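Local coordinates for 3-hydroxyadipyl-CoA dehydrogenase (Escherichia coli, PDB 3MOG), which catalyses the NAD-dependent oxidation of 3-hydroxyadipyl-CoA to 3-oxoadipyl-CoA in the phenylacetate degradation pathway, at residues Lys133-Val138 with Gly158-Ala163; Met150-Val155 with Met419-Asn424. All coordinates share one frame; numbering follows the deposited sequence.

Contact 1: Lys133-Val138 with Gly158-Ala163; sequences KNPERV and GLATAA
Gly158 opens the turn that positions Thr161: its N donates to OG1 of Thr161, and its O accepts the backbone N of Thr161, so the turn 158-161 is held at both ends. Ala160 points its methyl at the other segment. CB of Ala160 rests on the ring of Pro135, 3.8 Å from its CB, and the carbonyl O of Ala160 takes a CH...O contact from CA of Glu136 at 3.5 Å. Thr161 turns away overall, yet its hydroxyl makes the side-chain bond of the contact. With chi1 -57°, OG1 lies beside its own backbone N and anti to the carbonyl carbon. From there OG1 donates to Val138 O over 2.8 Å, in the plane of that carbonyl, while accepting from Gly158 N. A valine here would probably loosen both the turn and its tie to Val138, since the hydroxyl serves both. Ala162 N then donates to Glu136 O at 3.1 Å, nearly straight at 166° and on a lone pair of the carbonyl. The methyl of Ala162 lies 4.1 Å from CB of Glu136. Beyond CB the Glu136 chain bends away, and its OE2 accepts ND2 of Asn134 through the anti lone pair. The 3-10 turn 135-137 thus meets residues 160-162 mainly through backbone and short side chains. Ala162 is the N-cap residue of helix 163-175. The contact therefore joins the start of strand 138-143 to the link between its antiparallel neighbour 152-157 and that helix, at the surface of the NAD-binding domain, with Arg137 and Val138 packed against helix 96-109.

Contact 2: Met150-Val155 with Met419-Asn424; sequences MKLVEV and MRLGVN
The backbones come closest at Leu152 and Leu421, with 5.6 Å between their CA atoms, where the start of strand 152-157 meets helix 412-422. These two leucines carry the contact, and both point at the opposing segment. Their side chains cross obliquely. CB of Leu152 lies 3.8 Å from CB of Leu421, and CD1 of Leu152 touches the same CB at 3.8 Å. In Leu152, CG is anti to the backbone N (chi1 -165°), and the other branch, CD2, lies against the backbone of Gly422, 3.9 Å from its N. The packing is close at this glycine: a CB built on Gly422 would come within 3.2 Å of CD2 of Leu152. The strand belongs to the Rossmann-type NAD-binding domain, whereas the helix belongs to the second of the two 3-hydroxyacyl-CoA dehydrogenase C-terminal domains in this chain. The contact is thus an interdomain one, and its leucine core is apolar. Met150 adds to it from the loop before the strand. Its chain bends at chi2 and chi3, which brings the methyl CE against two backbone oxygens, 3.5 Å from Leu421 O and 3.6 Å from Gly422 O. Lys151 contributes its CB, 4.4 Å from CD1 of Leu421, while its NZ leads away to a hydrogen bond with Gly177 O. Leu421 also touches Gln179 on the adjoining strand 179-184. Val191 of helix 191-194 packs against Leu152 and Val423 alike.

In the fold
From the N terminus, the chain first reaches 133-138 and runs into strand 138-143. It then passes through 150-155 and strand 152-157 to 158-163, where contact 1 closes a short loop made largely of this antiparallel strand pair. Contact 2 starts within that loop and closes far later, at 419-424, more than 260 residues on. The two contacts therefore cross. Strand 152-157 links them: contact 2 uses its beginning and contact 1 the turn just after its end, with centres about 24 Å apart. Contact 1 is local to the NAD-binding domain; contact 2 ties that domain to the second C-terminal domain, far along the sequence.

Contact 1: Lys133-Val138 with Gly158-Ala163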
loop_
_atom_site.group_PDB
_atom_site.type_symbol
_atom_site.label_atom_id
_atom_site.label_comp_id
_atom_site.label_asym_id
_atom_site.label_seq_id
_atom_site.Cartn_x
_atom_site.Cartn_y
_atom_site.Cartn_z
ATOM N N LYS C 133 35.872 5.793 3.251
ATOM C CA LYS C 133 36.978 6.254 2.399
ATOM C C LYS C 133 37.033 5.763 0.963
ATOM O O LYS C 133 36.926 6.562 0.040
ATOM C CB LYS C 133 38.331 6.030 3.097
ATOM C CG LYS C 133 39.133 7.296 3.466
ATOM C CD LYS C 133 38.286 8.545 3.769
ATOM C CE LYS C 133 38.488 9.634 2.702
ATOM N NZ LYS C 133 37.614 10.824 2.918
ATOM N N ASN C 134 37.236 4.469 0.765
ATOM C CA ASN C 134 37.270 3.926 -0.585
ATOM C C ASN C 134 36.056 3.039 -0.784
ATOM O O ASN C 134 36.143 1.834 -0.604
ATOM C CB ASN C 134 38.550 3.127 -0.811
ATOM C CG ASN C 134 39.733 4.005 -1.110
ATOM O OD1 ASN C 134 40.167 4.775 -0.257
ATOM N ND2 ASN C 134 40.273 3.890 -2.321
ATOM N N PRO C 135 34.911 3.632 -1.165
ATOM C CA PRO C 135 33.636 2.904 -1.063
ATOM C C PRO C 135 33.568 1.663 -1.959
ATOM O O PRO C 135 32.765 0.762 -1.716
ATOM C CB PRO C 135 32.605 3.953 -1.485
ATOM C CG PRO C 135 33.359 4.874 -2.391
ATOM C CD PRO C 135 34.767 4.909 -1.893
ATOM N N GLU C 136 34.456 1.620 -2.947
ATOM C CA GLU C 136 34.543 0.572 -3.953
ATOM C C GLU C 136 34.982 -0.793 -3.434
ATOM O O GLU C 136 34.760 -1.811 -4.100
ATOM C CB GLU C 136 35.518 1.019 -5.040
ATOM C CG GLU C 136 36.482 2.108 -4.556
ATOM C CD GLU C 136 37.914 1.877 -4.993
ATOM O OE1 GLU C 136 38.140 1.431 -6.142
ATOM O OE2 GLU C 136 38.818 2.151 -4.174
ATOM N N ARG C 137 35.635 -0.827 -2.278
ATOM C CA ARG C 137 36.085 -2.106 -1.731
ATOM C C ARG C 137 35.176 -2.578 -0.607
ATOM O O ARG C 137 35.499 -3.522 0.102
ATOM C CB ARG C 137 37.576 -2.094 -1.318
ATOM C CG ARG C 137 38.070 -0.848 -0.580
ATOM C CD ARG C 137 37.510 -0.763 0.822
ATOM N NE ARG C 137 37.734 0.537 1.441
ATOM C CZ ARG C 137 38.713 0.797 2.301
ATOM N NH1 ARG C 137 39.570 -0.159 2.649
ATOM N NH2 ARG C 137 38.827 2.014 2.817
ATOM N N VAL C 138 34.053 -1.885 -0.437
ATOM C CA VAL C 138 32.988 -2.338 0.449
ATOM C C VAL C 138 32.021 -3.216 -0.356
ATOM O O VAL C 138 31.693 -2.895 -1.496
ATOM C CB VAL C 138 32.236 -1.162 1.100
ATOM C CG1 VAL C 138 31.342 -1.641 2.230
ATOM C CG2 VAL C 138 33.214 -0.123 1.622
ATOM N N GLY C 158 27.106 -3.115 -3.509
ATOM C CA GLY C 158 26.483 -1.821 -3.303
ATOM C C GLY C 158 26.668 -1.019 -4.571
ATOM O O GLY C 158 27.333 -1.469 -5.521
ATOM N N LEU C 159 26.097 0.181 -4.579
ATOM C CA LEU C 159 26.206 1.099 -5.715
ATOM C C LEU C 159 27.640 1.299 -6.201
ATOM O O LEU C 159 27.906 1.215 -7.401
ATOM C CB LEU C 159 25.587 2.449 -5.332
ATOM C CG LEU C 159 25.507 3.582 -6.350
ATOM C CD1 LEU C 159 24.479 3.243 -7.432
ATOM C CD2 LEU C 159 25.156 4.867 -5.618
ATOM N N ALA C 160 28.549 1.523 -5.249
ATOM C CA ALA C 160 29.948 1.853 -5.522
ATOM C C ALA C 160 30.865 0.650 -5.735
ATOM O O ALA C 160 31.974 0.814 -6.246
ATOM C CB ALA C 160 30.504 2.736 -4.398
ATOM N N THR C 161 30.406 -0.540 -5.345
ATOM C CA THR C 161 31.238 -1.756 -5.334
ATOM C C THR C 161 31.866 -2.059 -6.686
ATOM O O THR C 161 31.155 -2.305 -7.668
ATOM C CB THR C 161 30.429 -3.005 -4.893
ATOM O OG1 THR C 161 29.860 -2.793 -3.598
ATOM C CG2 THR C 161 31.307 -4.265 -4.854
ATOM N N ALA C 162 33.198 -2.062 -6.722
ATOM C CA ALA C 162 33.949 -2.416 -7.929
ATOM C C ALA C 162 33.743 -3.874 -8.338
ATOM O O ALA C 162 33.499 -4.746 -7.493
ATOM C CB ALA C 162 35.431 -2.111 -7.751
ATOM N N ALA C 163 33.833 -4.118 -9.644
ATOM C CA ALA C 163 33.681 -5.452 -10.218
ATOM C C ALA C 163 34.858 -6.387 -9.931
ATOM O O ALA C 163 34.658 -7.608 -9.834
ATOM C CB ALA C 163 33.415 -5.366 -11.732
#

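Contact 2: Met150-Val155 with Met419-Asn424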
loop_
_atom_site.group_PDB
_atom_site.type_symbol
_atom_site.label_atom_id
_atom_site.label_comp_id
_atom_site.label_asym_id
_atom_site.label_seq_id
_atom_site.Cartn_x
_atom_site.Cartn_y
_atom_site.Cartn_z
ATOM N N MET C 150 26.829 -24.770 5.426
ATOM C CA MET C 150 26.101 -24.180 4.278
ATOM C C MET C 150 27.011 -23.728 3.125
ATOM O O MET C 150 27.971 -22.985 3.334
ATOM C CB MET C 150 25.222 -23.019 4.757
ATOM C CG MET C 150 24.119 -23.433 5.768
ATOM S SD MET C 150 22.953 -24.704 5.177
ATOM C CE MET C 150 21.932 -23.731 4.088
ATOM N N LYS C 151 26.770 -24.253 1.945
ATOM C CA LYS C 151 27.582 -23.949 0.791
ATOM C C LYS C 151 27.455 -22.584 0.166
ATOM O O LYS C 151 28.344 -22.147 -0.517
ATOM C CB LYS C 151 27.457 -25.037 -0.251
ATOM C CG LYS C 151 28.323 -26.205 0.055
ATOM C CD LYS C 151 28.370 -27.176 -1.074
ATOM C CE LYS C 151 28.769 -26.546 -2.394
ATOM N NZ LYS C 151 30.229 -26.557 -2.630
ATOM N N LEU C 152 26.326 -21.937 0.360
ATOM C CA LEU C 152 26.042 -20.712 -0.381
ATOM C C LEU C 152 26.636 -19.468 0.277
ATOM O O LEU C 152 26.579 -19.326 1.485
ATOM C CB LEU C 152 24.523 -20.532 -0.578
ATOM C CG LEU C 152 24.150 -19.481 -1.636
ATOM C CD1 LEU C 152 24.202 -20.063 -3.082
ATOM C CD2 LEU C 152 22.797 -18.884 -1.329
ATOM N N VAL C 153 27.209 -18.575 -0.525
ATOM C CA VAL C 153 27.371 -17.182 -0.093
ATOM C C VAL C 153 26.875 -16.205 -1.165
ATOM O O VAL C 153 27.083 -16.424 -2.351
ATOM C CB VAL C 153 28.796 -16.832 0.511
ATOM C CG1 VAL C 153 29.826 -17.793 0.098
ATOM C CG2 VAL C 153 29.226 -15.377 0.234
ATOM N N GLU C 154 26.173 -15.164 -0.733
ATOM C CA GLU C 154 25.727 -14.108 -1.622
ATOM C C GLU C 154 26.757 -12.987 -1.578
ATOM O O GLU C 154 27.042 -12.437 -0.508
ATOM C CB GLU C 154 24.345 -13.611 -1.183
ATOM C CG GLU C 154 23.243 -14.645 -1.339
ATOM C CD GLU C 154 21.878 -14.144 -0.877
ATOM O OE1 GLU C 154 21.731 -13.825 0.324
ATOM O OE2 GLU C 154 20.946 -14.090 -1.713
ATOM N N VAL C 155 27.344 -12.688 -2.732
ATOM C CA VAL C 155 28.343 -11.634 -2.856
ATOM C C VAL C 155 27.620 -10.375 -3.320
ATOM O O VAL C 155 27.156 -10.291 -4.452
ATOM C CB VAL C 155 29.458 -11.998 -3.864
ATOM C CG1 VAL C 155 30.429 -10.826 -4.029
ATOM C CG2 VAL C 155 30.209 -13.256 -3.435
ATOM N N MET C 419 18.609 -20.679 -4.501
ATOM C CA MET C 419 17.474 -21.370 -3.934
ATOM C C MET C 419 17.787 -22.865 -3.672
ATOM O O MET C 419 17.295 -23.442 -2.700
ATOM C CB MET C 419 16.229 -21.160 -4.806
ATOM C CG MET C 419 15.862 -19.673 -5.046
ATOM S SD MET C 419 16.133 -18.533 -3.670
ATOM C CE MET C 419 14.829 -19.046 -2.582
ATOM N N ARG C 420 18.596 -23.481 -4.529
ATOM C CA ARG C 420 19.060 -24.850 -4.283
ATOM C C ARG C 420 19.955 -24.949 -3.048
ATOM O O ARG C 420 19.814 -25.869 -2.249
ATOM C CB ARG C 420 19.807 -25.401 -5.493
ATOM C CG ARG C 420 19.038 -26.434 -6.293
ATOM C CD ARG C 420 19.895 -26.956 -7.435
ATOM N NE ARG C 420 20.064 -25.944 -8.472
ATOM C CZ ARG C 420 21.222 -25.413 -8.854
ATOM N NH1 ARG C 420 22.360 -25.793 -8.282
ATOM N NH2 ARG C 420 21.233 -24.505 -9.825
ATOM N N LEU C 421 20.875 -24.002 -2.887
ATOM C CA LEU C 421 21.852 -24.103 -1.799
ATOM C C LEU C 421 21.452 -23.396 -0.507
ATOM O O LEU C 421 21.670 -23.930 0.574
ATOM C CB LEU C 421 23.242 -23.685 -2.289
ATOM C CG LEU C 421 23.787 -24.617 -3.399
ATOM C CD1 LEU C 421 25.142 -24.164 -3.891
ATOM C CD2 LEU C 421 23.856 -26.101 -2.964
ATOM N N GLY C 422 20.837 -22.222 -0.615
ATOM C CA GLY C 422 20.469 -21.447 0.571
ATOM C C GLY C 422 19.294 -22.002 1.356
ATOM O O GLY C 422 19.258 -21.887 2.582
ATOM N N VAL C 423 18.332 -22.601 0.655
ATOM C CA VAL C 423 17.117 -23.091 1.296
ATOM C C VAL C 423 16.698 -24.458 0.784
ATOM O O VAL C 423 15.572 -24.888 1.030
ATOM C CB VAL C 423 15.926 -22.102 1.131
ATOM C CG1 VAL C 423 15.963 -20.972 2.185
ATOM C CG2 VAL C 423 15.918 -21.540 -0.262
ATOM N N ASN C 424 17.594 -25.130 0.063
ATOM C CA ASN C 424 17.403 -26.529 -0.364
ATOM C C ASN C 424 16.108 -26.874 -1.099
ATOM O O ASN C 424 15.480 -27.893 -0.819
ATOM C CB ASN C 424 17.648 -27.495 0.797
ATOM C CG ASN C 424 19.090 -27.933 0.888
ATOM O OD1 ASN C 424 19.518 -28.839 0.165
ATOM N ND2 ASN C 424 19.851 -27.295 1.774
#